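Type III Pentaketide Synthase (PDB 3EUO) probably acts as an acyltransferase that builds pentaketides, as a fungal type III polyketide synthase of the chalcone and stilbene synthase family. Local coordinates at residues A[21-26]-A[41-46]; A[101-106]-A[127-132]; A[148-153]-A[224-229]; A[182-187]-A[196-201]; A[267-272]-A[369-374]. All coordinates share one frame; numbering follows the deposited sequence.

Interaction 1 (A[21-26]-A[41-46])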
# COMPACT_ATOMS: atom_id res chain seq x y z
N ALA A 21 -6.60 -19.36 -26.05
CA ALA A 21 -6.63 -17.89 -26.06
C ALA A 21 -5.24 -17.29 -26.32
O ALA A 21 -5.07 -16.44 -27.19
CB ALA A 21 -7.20 -17.36 -24.74
N ILE A 22 -4.24 -17.74 -25.56
CA ILE A 22 -2.89 -17.21 -25.76
C ILE A 22 -2.26 -17.73 -27.05
O ILE A 22 -1.42 -17.05 -27.63
CB ILE A 22 -1.95 -17.38 -24.53
CG1 ILE A 22 -1.64 -18.85 -24.26
CG2 ILE A 22 -2.51 -16.67 -23.29
CD1 ILE A 22 -0.43 -19.04 -23.33
N ASP A 23 -2.68 -18.92 -27.50
CA ASP A 23 -2.31 -19.42 -28.84
C ASP A 23 -2.75 -18.41 -29.91
O ASP A 23 -1.95 -18.03 -30.77
CB ASP A 23 -2.95 -20.78 -29.13
CG ASP A 23 -2.31 -21.93 -28.35
OD1 ASP A 23 -1.28 -21.70 -27.67
OD2 ASP A 23 -2.83 -23.06 -28.42
N ILE A 24 -4.00 -17.99 -29.82
CA ILE A 24 -4.57 -17.02 -30.77
C ILE A 24 -3.77 -15.71 -30.79
O ILE A 24 -3.39 -15.22 -31.86
CB ILE A 24 -6.07 -16.71 -30.46
CG1 ILE A 24 -6.94 -17.98 -30.54
CG2 ILE A 24 -6.59 -15.61 -31.37
CD1 ILE A 24 -6.87 -18.72 -31.86
N LEU A 25 -3.52 -15.16 -29.61
CA LEU A 25 -2.85 -13.87 -29.51
C LEU A 25 -1.39 -13.97 -29.88
O LEU A 25 -0.83 -13.05 -30.47
CB LEU A 25 -3.00 -13.27 -28.11
CG LEU A 25 -4.38 -12.69 -27.84
CD1 LEU A 25 -4.56 -12.48 -26.32
CD2 LEU A 25 -4.60 -11.38 -28.62
N SER A 26 -0.75 -15.08 -29.50
CA SER A 26 0.65 -15.27 -29.82
C SER A 26 0.83 -15.26 -31.33
O SER A 26 1.65 -14.51 -31.88
CB SER A 26 1.17 -16.58 -29.25
OG SER A 26 2.55 -16.73 -29.56
N ALA A 41 3.67 -24.60 -25.09
CA ALA A 41 3.67 -25.99 -24.63
C ALA A 41 3.38 -26.08 -23.14
O ALA A 41 2.53 -26.87 -22.71
CB ALA A 41 5.02 -26.65 -24.94
N ILE A 42 4.08 -25.26 -22.35
CA ILE A 42 3.91 -25.23 -20.89
C ILE A 42 2.49 -24.85 -20.48
O ILE A 42 1.94 -25.38 -19.51
CB ILE A 42 4.96 -24.30 -20.22
CG1 ILE A 42 6.35 -24.95 -20.29
CG2 ILE A 42 4.61 -24.00 -18.76
CD1 ILE A 42 7.50 -23.97 -20.14
N ASN A 43 1.89 -23.95 -21.26
CA ASN A 43 0.50 -23.55 -21.13
C ASN A 43 -0.47 -24.72 -21.02
O ASN A 43 -1.53 -24.61 -20.40
CB ASN A 43 0.10 -22.67 -22.32
CG ASN A 43 -1.31 -22.11 -22.19
OD1 ASN A 43 -1.71 -21.65 -21.13
ND2 ASN A 43 -2.05 -22.13 -23.29
N ARG A 44 -0.10 -25.85 -21.62
CA ARG A 44 -0.96 -27.02 -21.58
C ARG A 44 -0.57 -28.06 -20.53
O ARG A 44 -1.22 -29.10 -20.40
CB ARG A 44 -1.10 -27.62 -22.99
CG ARG A 44 -2.00 -26.74 -23.86
CD ARG A 44 -1.85 -26.97 -25.34
NE ARG A 44 -2.58 -25.94 -26.07
CZ ARG A 44 -3.86 -26.03 -26.42
NH1 ARG A 44 -4.58 -27.11 -26.14
NH2 ARG A 44 -4.42 -25.03 -27.08
N TYR A 45 0.49 -27.77 -19.77
CA TYR A 45 0.99 -28.65 -18.72
C TYR A 45 0.53 -28.20 -17.33
O TYR A 45 0.85 -28.85 -16.33
CB TYR A 45 2.53 -28.68 -18.70
CG TYR A 45 3.26 -29.00 -19.98
CD1 TYR A 45 2.70 -29.83 -20.95
CD2 TYR A 45 4.56 -28.51 -20.19
CE1 TYR A 45 3.40 -30.13 -22.13
CE2 TYR A 45 5.26 -28.80 -21.35
CZ TYR A 45 4.68 -29.61 -22.32
OH TYR A 45 5.38 -29.91 -23.47
N THR A 46 -0.21 -27.10 -17.27
CA THR A 46 -0.53 -26.46 -15.98
C THR A 46 -1.64 -27.14 -15.19
O THR A 46 -1.66 -27.05 -13.96
CB THR A 46 -0.99 -25.01 -16.15
OG1 THR A 46 -2.17 -24.99 -16.97
CG2 THR A 46 0.11 -24.14 -16.77
O HOH W 1 -1.02 -23.53 -25.69

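Interaction 2 (A[101-106]-A[127-132])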
# COMPACT_ATOMS: atom_id res chain seq x y z
N ALA A 101 -22.60 2.59 6.43
CA ALA A 101 -22.16 3.42 7.56
C ALA A 101 -21.50 2.61 8.68
O ALA A 101 -20.82 3.17 9.55
CB ALA A 101 -23.33 4.26 8.10
N GLN A 102 -21.69 1.29 8.64
CA GLN A 102 -21.14 0.41 9.67
C GLN A 102 -19.69 0.01 9.44
O GLN A 102 -19.03 -0.49 10.34
CB GLN A 102 -22.00 -0.84 9.81
CG GLN A 102 -23.35 -0.62 10.47
CD GLN A 102 -24.15 -1.91 10.51
OE1 GLN A 102 -24.73 -2.33 9.51
NE2 GLN A 102 -24.15 -2.57 11.66
N ILE A 103 -19.19 0.22 8.22
CA ILE A 103 -17.83 -0.18 7.88
C ILE A 103 -16.85 0.86 8.43
O ILE A 103 -16.95 2.05 8.12
CB ILE A 103 -17.64 -0.37 6.34
CG1 ILE A 103 -18.65 -1.40 5.79
CG2 ILE A 103 -16.21 -0.77 6.00
CD1 ILE A 103 -18.54 -2.80 6.39
N THR A 104 -15.91 0.39 9.25
CA THR A 104 -15.00 1.27 9.99
C THR A 104 -13.63 1.42 9.34
O THR A 104 -12.97 2.45 9.49
CB THR A 104 -14.80 0.79 11.44
OG1 THR A 104 -14.24 -0.53 11.41
CG2 THR A 104 -16.12 0.77 12.21
N HIS A 105 -13.18 0.36 8.67
CA HIS A 105 -11.88 0.36 7.99
C HIS A 105 -12.05 -0.39 6.67
O HIS A 105 -12.98 -1.19 6.51
CB HIS A 105 -10.81 -0.44 8.76
CG HIS A 105 -10.59 -0.03 10.19
ND1 HIS A 105 -11.54 -0.21 11.17
CD2 HIS A 105 -9.48 0.42 10.82
CE1 HIS A 105 -11.04 0.17 12.34
NE2 HIS A 105 -9.79 0.55 12.15
N MET A 106 -11.12 -0.16 5.75
CA MET A 106 -11.02 -0.91 4.51
C MET A 106 -9.54 -1.27 4.35
O MET A 106 -8.68 -0.40 4.50
CB MET A 106 -11.51 -0.04 3.34
CG MET A 106 -11.57 -0.73 1.98
SD MET A 106 -12.33 0.41 0.76
CE MET A 106 -14.03 -0.09 0.79
N LEU A 127 -19.67 2.21 -3.10
CA LEU A 127 -20.36 1.53 -2.01
C LEU A 127 -21.06 2.49 -1.04
O LEU A 127 -21.88 2.07 -0.22
CB LEU A 127 -19.38 0.64 -1.22
CG LEU A 127 -18.79 -0.58 -1.93
CD1 LEU A 127 -17.63 -1.13 -1.11
CD2 LEU A 127 -19.84 -1.67 -2.16
N GLY A 128 -20.72 3.78 -1.12
CA GLY A 128 -21.31 4.79 -0.24
C GLY A 128 -20.78 4.71 1.17
O GLY A 128 -21.49 5.02 2.13
N LEU A 129 -19.51 4.30 1.32
CA LEU A 129 -18.89 4.21 2.64
C LEU A 129 -18.62 5.58 3.26
O LEU A 129 -18.70 6.60 2.57
CB LEU A 129 -17.62 3.36 2.58
CG LEU A 129 -17.79 1.94 2.02
CD1 LEU A 129 -16.51 1.16 2.19
CD2 LEU A 129 -18.95 1.22 2.70
N SER A 130 -18.31 5.59 4.55
CA SER A 130 -18.12 6.82 5.33
C SER A 130 -17.03 7.73 4.76
O SER A 130 -16.00 7.25 4.30
CB SER A 130 -17.78 6.46 6.78
OG SER A 130 -17.57 7.62 7.56
N ASP A 131 -17.26 9.04 4.81
CA ASP A 131 -16.19 9.98 4.47
C ASP A 131 -15.05 9.94 5.49
O ASP A 131 -13.98 10.49 5.25
CB ASP A 131 -16.74 11.40 4.34
CG ASP A 131 -17.14 12.00 5.67
OD1 ASP A 131 -17.75 11.27 6.48
OD2 ASP A 131 -16.85 13.19 5.91
N ARG A 132 -15.28 9.26 6.61
CA ARG A 132 -14.26 9.09 7.66
C ARG A 132 -13.68 7.67 7.74
O ARG A 132 -12.96 7.33 8.69
CB ARG A 132 -14.79 9.54 9.02
CG ARG A 132 -15.11 11.04 9.11
CD ARG A 132 -14.66 11.65 10.45
NE ARG A 132 -13.21 11.50 10.66
CZ ARG A 132 -12.64 10.58 11.45
NH1 ARG A 132 -13.38 9.72 12.14
NH2 ARG A 132 -11.32 10.53 11.55
O HOH W 2 -18.35 3.29 6.02

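Interaction 3 (A[148-153]-A[224-229])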
# COMPACT_ATOMS: atom_id res chain seq x y z
N ALA A 148 -2.24 -11.27 3.53
CA ALA A 148 -1.59 -10.11 4.16
C ALA A 148 -2.62 -9.06 4.57
O ALA A 148 -2.53 -8.48 5.66
CB ALA A 148 -0.52 -9.50 3.24
N ALA A 149 -3.59 -8.81 3.69
CA ALA A 149 -4.67 -7.87 4.00
C ALA A 149 -5.49 -8.36 5.18
O ALA A 149 -5.85 -7.58 6.06
CB ALA A 149 -5.55 -7.65 2.77
N LEU A 150 -5.78 -9.67 5.21
CA LEU A 150 -6.53 -10.25 6.32
C LEU A 150 -5.82 -10.06 7.67
O LEU A 150 -6.46 -9.69 8.66
CB LEU A 150 -6.82 -11.74 6.08
CG LEU A 150 -7.76 -12.41 7.09
CD1 LEU A 150 -9.18 -11.83 7.04
CD2 LEU A 150 -7.76 -13.92 6.89
N ARG A 151 -4.52 -10.31 7.70
CA ARG A 151 -3.72 -10.20 8.93
C ARG A 151 -3.63 -8.74 9.37
O ARG A 151 -3.72 -8.43 10.57
CB ARG A 151 -2.33 -10.80 8.70
CG ARG A 151 -1.35 -10.62 9.86
CD ARG A 151 -0.00 -11.32 9.60
NE ARG A 151 0.54 -10.99 8.28
CZ ARG A 151 1.08 -9.82 7.96
NH1 ARG A 151 1.17 -8.86 8.87
NH2 ARG A 151 1.53 -9.61 6.73
N THR A 152 -3.45 -7.84 8.41
CA THR A 152 -3.42 -6.41 8.68
C THR A 152 -4.77 -5.98 9.26
O THR A 152 -4.80 -5.31 10.29
CB THR A 152 -3.09 -5.60 7.43
OG1 THR A 152 -1.80 -6.01 6.94
CG2 THR A 152 -3.05 -4.10 7.74
N ALA A 153 -5.86 -6.40 8.62
CA ALA A 153 -7.21 -6.16 9.15
C ALA A 153 -7.39 -6.69 10.58
O ALA A 153 -8.05 -6.04 11.39
CB ALA A 153 -8.26 -6.76 8.23
N TYR A 224 -16.28 -17.91 9.57
CA TYR A 224 -15.04 -18.39 10.16
C TYR A 224 -14.68 -17.48 11.32
O TYR A 224 -14.96 -16.28 11.27
CB TYR A 224 -13.88 -18.33 9.16
CG TYR A 224 -14.04 -19.13 7.89
CD1 TYR A 224 -13.81 -20.51 7.88
CD2 TYR A 224 -14.37 -18.51 6.69
CE1 TYR A 224 -13.94 -21.26 6.71
CE2 TYR A 224 -14.49 -19.25 5.51
CZ TYR A 224 -14.28 -20.62 5.53
OH TYR A 224 -14.40 -21.35 4.36
N ASP A 225 -14.07 -18.05 12.35
CA ASP A 225 -13.37 -17.27 13.37
C ASP A 225 -11.88 -17.26 13.03
O ASP A 225 -11.32 -18.29 12.66
CB ASP A 225 -13.59 -17.86 14.76
CG ASP A 225 -15.04 -17.85 15.18
OD1 ASP A 225 -15.67 -16.78 15.15
OD2 ASP A 225 -15.56 -18.93 15.54
N LEU A 226 -11.24 -16.10 13.14
CA LEU A 226 -9.80 -16.00 12.86
C LEU A 226 -9.04 -16.15 14.18
O LEU A 226 -9.17 -15.31 15.07
CB LEU A 226 -9.47 -14.68 12.16
CG LEU A 226 -8.00 -14.34 11.88
CD1 LEU A 226 -7.28 -15.45 11.11
CD2 LEU A 226 -7.90 -13.01 11.13
N LEU A 227 -8.26 -17.23 14.30
CA LEU A 227 -7.65 -17.57 15.59
C LEU A 227 -6.20 -17.14 15.71
O LEU A 227 -5.72 -16.84 16.81
CB LEU A 227 -7.76 -19.07 15.86
CG LEU A 227 -9.17 -19.67 15.89
CD1 LEU A 227 -9.10 -21.17 16.17
CD2 LEU A 227 -10.07 -18.97 16.89
N GLY A 228 -5.49 -17.14 14.60
CA GLY A 228 -4.08 -16.81 14.63
C GLY A 228 -3.50 -16.75 13.24
O GLY A 228 -4.16 -17.09 12.26
N TRP A 229 -2.25 -16.31 13.18
CA TRP A 229 -1.60 -16.08 11.90
C TRP A 229 -0.10 -16.11 12.07
O TRP A 229 0.42 -15.84 13.17
CB TRP A 229 -2.05 -14.75 11.29
CG TRP A 229 -1.98 -13.59 12.25
CD1 TRP A 229 -0.91 -12.80 12.50
CD2 TRP A 229 -3.05 -13.11 13.08
NE1 TRP A 229 -1.23 -11.84 13.43
CE2 TRP A 229 -2.54 -12.01 13.80
CE3 TRP A 229 -4.38 -13.50 13.28
CZ2 TRP A 229 -3.32 -11.30 14.73
CZ3 TRP A 229 -5.16 -12.79 14.20
CH2 TRP A 229 -4.62 -11.70 14.91

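Interaction 4 (A[182-187]-A[196-201])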
# COMPACT_ATOMS: atom_id res chain seq x y z
N ARG A 182 -0.02 -9.06 -23.78
CA ARG A 182 0.81 -8.55 -24.89
C ARG A 182 2.22 -8.18 -24.43
O ARG A 182 3.19 -8.39 -25.17
CB ARG A 182 0.13 -7.36 -25.60
CG ARG A 182 -1.07 -7.74 -26.48
CD ARG A 182 -0.62 -8.40 -27.79
NE ARG A 182 0.29 -7.54 -28.55
CZ ARG A 182 -0.10 -6.55 -29.36
NH1 ARG A 182 -1.39 -6.28 -29.53
NH2 ARG A 182 0.81 -5.82 -29.99
N SER A 183 2.32 -7.64 -23.22
CA SER A 183 3.61 -7.30 -22.61
C SER A 183 4.43 -8.57 -22.40
O SER A 183 5.63 -8.61 -22.70
CB SER A 183 3.39 -6.60 -21.26
OG SER A 183 4.59 -6.62 -20.50
N GLU A 184 3.79 -9.60 -21.87
CA GLU A 184 4.48 -10.87 -21.63
C GLU A 184 4.92 -11.51 -22.95
O GLU A 184 6.07 -11.96 -23.06
CB GLU A 184 3.61 -11.82 -20.80
CG GLU A 184 3.55 -11.42 -19.30
CD GLU A 184 4.91 -11.54 -18.61
OE1 GLU A 184 5.58 -12.58 -18.79
OE2 GLU A 184 5.32 -10.60 -17.89
N LEU A 185 4.03 -11.51 -23.94
CA LEU A 185 4.33 -12.08 -25.24
C LEU A 185 5.52 -11.38 -25.89
O LEU A 185 6.37 -12.02 -26.51
CB LEU A 185 3.11 -12.02 -26.17
CG LEU A 185 1.96 -12.99 -25.89
CD1 LEU A 185 0.78 -12.66 -26.78
CD2 LEU A 185 2.40 -14.44 -26.12
N GLU A 186 5.57 -10.06 -25.73
CA GLU A 186 6.66 -9.27 -26.29
C GLU A 186 8.00 -9.65 -25.66
O GLU A 186 9.00 -9.79 -26.36
CB GLU A 186 6.40 -7.77 -26.10
CG GLU A 186 7.57 -6.93 -26.59
CD GLU A 186 7.23 -5.48 -26.79
OE1 GLU A 186 7.95 -4.64 -26.22
OE2 GLU A 186 6.26 -5.18 -27.52
N SER A 187 8.02 -9.80 -24.34
CA SER A 187 9.24 -10.23 -23.65
C SER A 187 9.66 -11.65 -24.04
O SER A 187 10.84 -11.91 -24.24
CB SER A 187 9.08 -10.12 -22.14
OG SER A 187 9.02 -8.76 -21.75
N ILE A 196 6.28 -17.95 -18.05
CA ILE A 196 5.06 -18.76 -17.97
C ILE A 196 3.84 -18.05 -17.37
O ILE A 196 2.77 -18.66 -17.26
CB ILE A 196 5.31 -20.10 -17.23
CG1 ILE A 196 5.49 -19.88 -15.72
CG2 ILE A 196 6.52 -20.83 -17.83
CD1 ILE A 196 5.30 -21.15 -14.89
N GLY A 197 4.00 -16.78 -16.99
CA GLY A 197 2.91 -16.00 -16.39
C GLY A 197 1.61 -16.04 -17.17
O GLY A 197 0.54 -16.20 -16.58
N ILE A 198 1.69 -15.93 -18.49
CA ILE A 198 0.48 -15.93 -19.32
C ILE A 198 -0.27 -17.27 -19.36
O ILE A 198 -1.42 -17.32 -19.78
CB ILE A 198 0.74 -15.41 -20.77
CG1 ILE A 198 1.80 -16.26 -21.48
CG2 ILE A 198 1.09 -13.94 -20.73
CD1 ILE A 198 1.87 -16.03 -23.01
N ALA A 199 0.39 -18.33 -18.90
CA ALA A 199 -0.25 -19.65 -18.75
C ALA A 199 -1.04 -19.76 -17.44
O ALA A 199 -1.87 -20.67 -17.28
CB ALA A 199 0.81 -20.74 -18.81
N LEU A 200 -0.77 -18.85 -16.51
CA LEU A 200 -1.24 -19.02 -15.14
C LEU A 200 -2.25 -17.99 -14.69
O LEU A 200 -3.26 -18.33 -14.08
CB LEU A 200 -0.05 -19.01 -14.17
CG LEU A 200 1.03 -20.08 -14.28
CD1 LEU A 200 2.08 -19.77 -13.23
CD2 LEU A 200 0.43 -21.46 -14.07
N PHE A 201 -1.98 -16.72 -14.97
CA PHE A 201 -2.69 -15.65 -14.28
C PHE A 201 -4.04 -15.25 -14.86
O PHE A 201 -4.23 -15.22 -16.08
CB PHE A 201 -1.78 -14.43 -14.08
CG PHE A 201 -0.74 -14.63 -13.03
CD1 PHE A 201 -1.07 -14.52 -11.68
CD2 PHE A 201 0.57 -14.95 -13.38
CE1 PHE A 201 -0.10 -14.72 -10.69
CE2 PHE A 201 1.55 -15.15 -12.40
CZ PHE A 201 1.21 -15.03 -11.05
O HOH W 3 4.28 -14.92 -19.58
O HOH W 4 5.99 -14.62 -16.71

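Interaction 5 (A[267-272]-A[369-374])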
# COMPACT_ATOMS: atom_id res chain seq x y z
N GLN A 267 6.32 -26.71 6.41
CA GLN A 267 6.44 -27.41 7.70
C GLN A 267 6.83 -26.47 8.85
O GLN A 267 6.15 -26.47 9.88
CB GLN A 267 7.41 -28.60 7.60
CG GLN A 267 7.05 -29.62 6.49
CD GLN A 267 7.90 -29.51 5.22
OE1 GLN A 267 8.45 -30.52 4.74
NE2 GLN A 267 8.01 -28.29 4.67
N PRO A 268 7.90 -25.66 8.69
CA PRO A 268 8.33 -24.76 9.77
C PRO A 268 7.30 -23.68 10.10
O PRO A 268 7.11 -23.34 11.28
CB PRO A 268 9.59 -24.11 9.20
CG PRO A 268 10.05 -25.02 8.13
CD PRO A 268 8.80 -25.56 7.53
N THR A 269 6.63 -23.14 9.09
CA THR A 269 5.61 -22.10 9.30
C THR A 269 4.37 -22.69 9.98
O THR A 269 3.86 -22.12 10.94
CB THR A 269 5.25 -21.39 7.98
OG1 THR A 269 6.46 -21.00 7.31
CG2 THR A 269 4.42 -20.14 8.26
N TYR A 270 3.94 -23.85 9.50
CA TYR A 270 2.82 -24.58 10.09
C TYR A 270 3.07 -24.90 11.57
O TYR A 270 2.19 -24.71 12.40
CB TYR A 270 2.54 -25.87 9.30
CG TYR A 270 1.65 -26.85 10.01
CD1 TYR A 270 0.26 -26.78 9.89
CD2 TYR A 270 2.20 -27.86 10.80
CE1 TYR A 270 -0.56 -27.67 10.55
CE2 TYR A 270 1.38 -28.76 11.47
CZ TYR A 270 0.01 -28.67 11.34
OH TYR A 270 -0.78 -29.56 12.00
N ALA A 271 4.28 -25.39 11.87
CA ALA A 271 4.65 -25.77 13.24
C ALA A 271 4.55 -24.59 14.20
O ALA A 271 4.07 -24.72 15.33
CB ALA A 271 6.06 -26.37 13.28
N ASP A 272 5.00 -23.43 13.74
CA ASP A 272 4.93 -22.20 14.53
C ASP A 272 3.50 -21.71 14.72
O ASP A 272 3.12 -21.29 15.82
CB ASP A 272 5.80 -21.12 13.89
CG ASP A 272 7.28 -21.33 14.17
OD1 ASP A 272 7.62 -22.09 15.11
OD2 ASP A 272 8.10 -20.74 13.44
N ILE A 369 10.72 -13.70 -0.76
CA ILE A 369 9.42 -14.40 -0.80
C ILE A 369 8.71 -14.31 0.54
O ILE A 369 9.28 -14.69 1.57
CB ILE A 369 9.57 -15.90 -1.19
CG1 ILE A 369 10.11 -16.05 -2.62
CG2 ILE A 369 8.22 -16.64 -1.04
CD1 ILE A 369 10.44 -17.50 -3.03
N ASN A 370 7.49 -13.79 0.53
CA ASN A 370 6.66 -13.70 1.73
C ASN A 370 5.78 -14.92 1.86
O ASN A 370 5.14 -15.32 0.89
CB ASN A 370 5.76 -12.46 1.67
CG ASN A 370 6.51 -11.16 1.87
OD1 ASN A 370 7.75 -11.13 1.90
ND2 ASN A 370 5.76 -10.07 2.00
N VAL A 371 5.74 -15.48 3.06
CA VAL A 371 4.84 -16.59 3.38
C VAL A 371 3.79 -16.10 4.38
O VAL A 371 4.14 -15.46 5.38
CB VAL A 371 5.60 -17.77 4.01
CG1 VAL A 371 4.65 -18.94 4.29
CG2 VAL A 371 6.76 -18.22 3.12
N GLU A 372 2.53 -16.41 4.11
CA GLU A 372 1.42 -16.06 5.00
C GLU A 372 0.65 -17.32 5.34
O GLU A 372 0.32 -18.11 4.46
CB GLU A 372 0.47 -15.07 4.31
CG GLU A 372 1.09 -13.72 3.93
CD GLU A 372 1.26 -12.75 5.11
OE1 GLU A 372 0.66 -12.95 6.19
OE2 GLU A 372 2.00 -11.76 4.94
N MET A 373 0.37 -17.52 6.63
CA MET A 373 -0.54 -18.57 7.06
C MET A 373 -1.53 -18.01 8.07
O MET A 373 -1.21 -17.09 8.82
CB MET A 373 0.19 -19.76 7.71
CG MET A 373 0.75 -20.78 6.75
SD MET A 373 1.18 -22.38 7.54
CE MET A 373 2.21 -23.03 6.24
N CYS A 374 -2.74 -18.57 8.08
CA CYS A 374 -3.72 -18.25 9.11
C CYS A 374 -4.44 -19.51 9.56
O CYS A 374 -4.52 -20.50 8.82
CB CYS A 374 -4.71 -17.20 8.60
SG CYS A 374 -5.78 -17.75 7.26

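Interaction 1 (A[21-26]-A[41-46])
Arg44 NH2 meets Asp23 OD2 at 2.9 Å, a salt bridge whose N-H...O angle is 156°. The oxygen is approached on its syn side, though the donor stands 33° out of the carboxylate plane. The other oxygen, Asp23 OD1, accepts a hydrogen bond from a water at 2.7 Å, and that water accepts from Asn43 ND2 and Arg44 NE, closing a polar ring of Asp23, Arg44 and water with Asn43 ND2 tied in. A lysine in place of Asp23 would probably set a second positive charge against Arg44 and strip the water of its acceptor. Helix 20-29 is thus tied to the type I turn Ile42-Tyr45 that follows on helix 34-42. Deeper in, Ile22 CD1 lies 3.4 Å from Asn43 CG, against the amide. Ile22 CG1 is tucked in the crowded position over its own backbone (chi1 66°), which carries CD1 out to Asn43. Ile22 also packs on Ile198 and Val181, and Asn43 on Ala199.

Interaction 2 (A[101-106]-A[127-132])
Leu129 CG and Ile103 CG1 each lie anti to the carbonyl carbon of their own residue (chi1 -56° for both), and this brings Leu129 CD2 to 4.1 Å from Ile103 CG1, the two branches meeting at a slant. Met106 arrives differently: extended through its first two torsions and bent only at chi3, it carries CE across the leucine at about a right angle. Met106 CE comes to 4.2 Å from Leu127 CD1 and also lies against Leu129 CD1, where the modelled separation is too short to be trusted. Beside this apolar patch a water joins the two backbones, donating to Ile103 O at 2.8 Å and accepting from Ser130 N at 2.7 Å. Ser130 OG in turn accepts from Arg132 N at 3.0 Å, an ST turn that shapes the loop beyond. Just before Leu129, Gly128 ends helix 119-127 in a Schellman motif, its positive phi well suited to glycine. In the thiolase-like fold the patch lies at the edge of the large mixed sheet within this chain: Met106 lies on strand 105-109, Leu170 of strand 168-175 and Met93 of helix 70-96 pack alongside, and the loop runs on into strand 134-138.

Interaction 3 (A[148-153]-A[224-229])
Arg151 lays its aliphatic chain over one face of the Trp229 indole, joining helix 145-162 to strand 224-233 of the central sheet in this thiolase-like fold. This is the tight half of the contact. Arg151 CG stands 3.8 Å from the centroid of the five-membered ring of Trp229 and 27° off its normal, a CH-pi contact, and Arg151 CD comes to 3.4 Å from Trp229 CD1. The indole is brought there by a first torsion of 49°, which folds the ring back over the residue's own main chain. The guanidinium does not stack: its plane is inclined 48° to the ring. It instead forms salt bridges with Glu372 of its own chain and Glu134 of the second subunit, which probably balance its charge while the arginine's methylenes serve the tryptophan. The other half is looser. Leu150 and Leu226 meet end to end, with a single approach near van der Waals distance, although both are buried. Trp229 itself is partly exposed and also rests on Arg163 of the second subunit. The leucine pair closes with Leu226 CD2 at 4.1 Å from Leu150 CG.

Interaction 4 (A[182-187]-A[196-201])
Ile198 can be followed outward from its CB, which points at helix 181-191. Ile198 CG2 presses on Glu184, 3.3 Å from Glu184 CB and 3.8 Å from Glu184 CG, as the two side chains run alongside one another, pointing opposite ways. The longer branch begins at CG1, set by a chi1 of 58°, and then extends so that its tip, Ile198 CD1, lands 3.5 Å from Leu185 CD2, the leucine crossing it at about a right angle. One isoleucine thus straddles two consecutive helix residues. An alanine here would probably open a gap beside Leu185 and leave the methylenes of Glu184 without their apolar cover. Beyond those methylenes Glu184 bends at chi2, and OE1, salt-bridged to Arg195, is also the acceptor for two waters. One, at 2.8 Å from Glu184 OE1, accepts from Ile198 N; the other accepts from Gly197 N at 3.0 Å. The carboxylate is thereby linked through water to the N-terminal end of the short, weakly bonded helix 197-200. That helix and helix 181-191 pack against two others: Leu25 of helix 20-29 and Met36 of helix 34-42 lie on Leu185, while Ile22 and Val39 lie on Ile198.

Interaction 5 (A[267-272]-A[369-374])
Met373 stretches out from strand 370-378 and reaches across to the Thr269-Tyr270 step of helix 258-277. Its chain is extended beyond CG, which carries the sulfur and methyl right up to the helix backbone: Met373 SD is 3.7 Å from Tyr270 N, and Met373 CE comes to 3.9 Å from Thr269 CB. The same sulfur, Met373 SD, lies 4.1 Å from Tyr270 CB, so the methionine meets the root of the tyrosine while the phenol leads off toward Pro288, Phe291 and Met310. Thr269 is the other half of the fit. With OG1 anti to the carbonyl carbon (chi1 -49°), CG2 falls anti to the backbone N, and Thr269 CG2 packs 4.0 Å from Met373 CG. The hydroxyl turns to its own helix and bonds to Ser265 O, though Thr269 OG1 still touches Val371 CG1 at 4.1 Å. Over the short segments the axes approach to 9.2 Å with an angle of 37° between their directions, an alpha/beta layer in which the helix covers one side of the central sheet. Glu372, between the two packing residues, points away from the helix, toward helix 145-162. The strand alternates accordingly: apolar Val371 and Met373 face the helix, an acid faces the other way. With the threonine hydroxyl satisfied inside its helix, what joins the two elements here is probably burial of apolar groups and van der Waals contact, without directional bonds.

Interactions 1 and 4 form one neighbourhood, their centres 10 Å apart: Ile22 packs against Ile198 and Asn43 against Ala199, so four helical pieces share a patch in which interaction 1 has a direct salt bridge plus a water, and the more buried interaction 4 has only waters as polar links between its segments. Interactions 3 and 5 likewise touch, on neighbouring strands 224-233 and 370-378, and the Arg151-Glu372 salt bridge joins them. Interaction 2 reaches the same sheet at its far end and is largely apolar, as interaction 5 is. Interactions 2 and 3 both touch the second subunit, whereas 1, 4 and 5 are made within one chain without its help. Interaction 1 is the most exposed of the five.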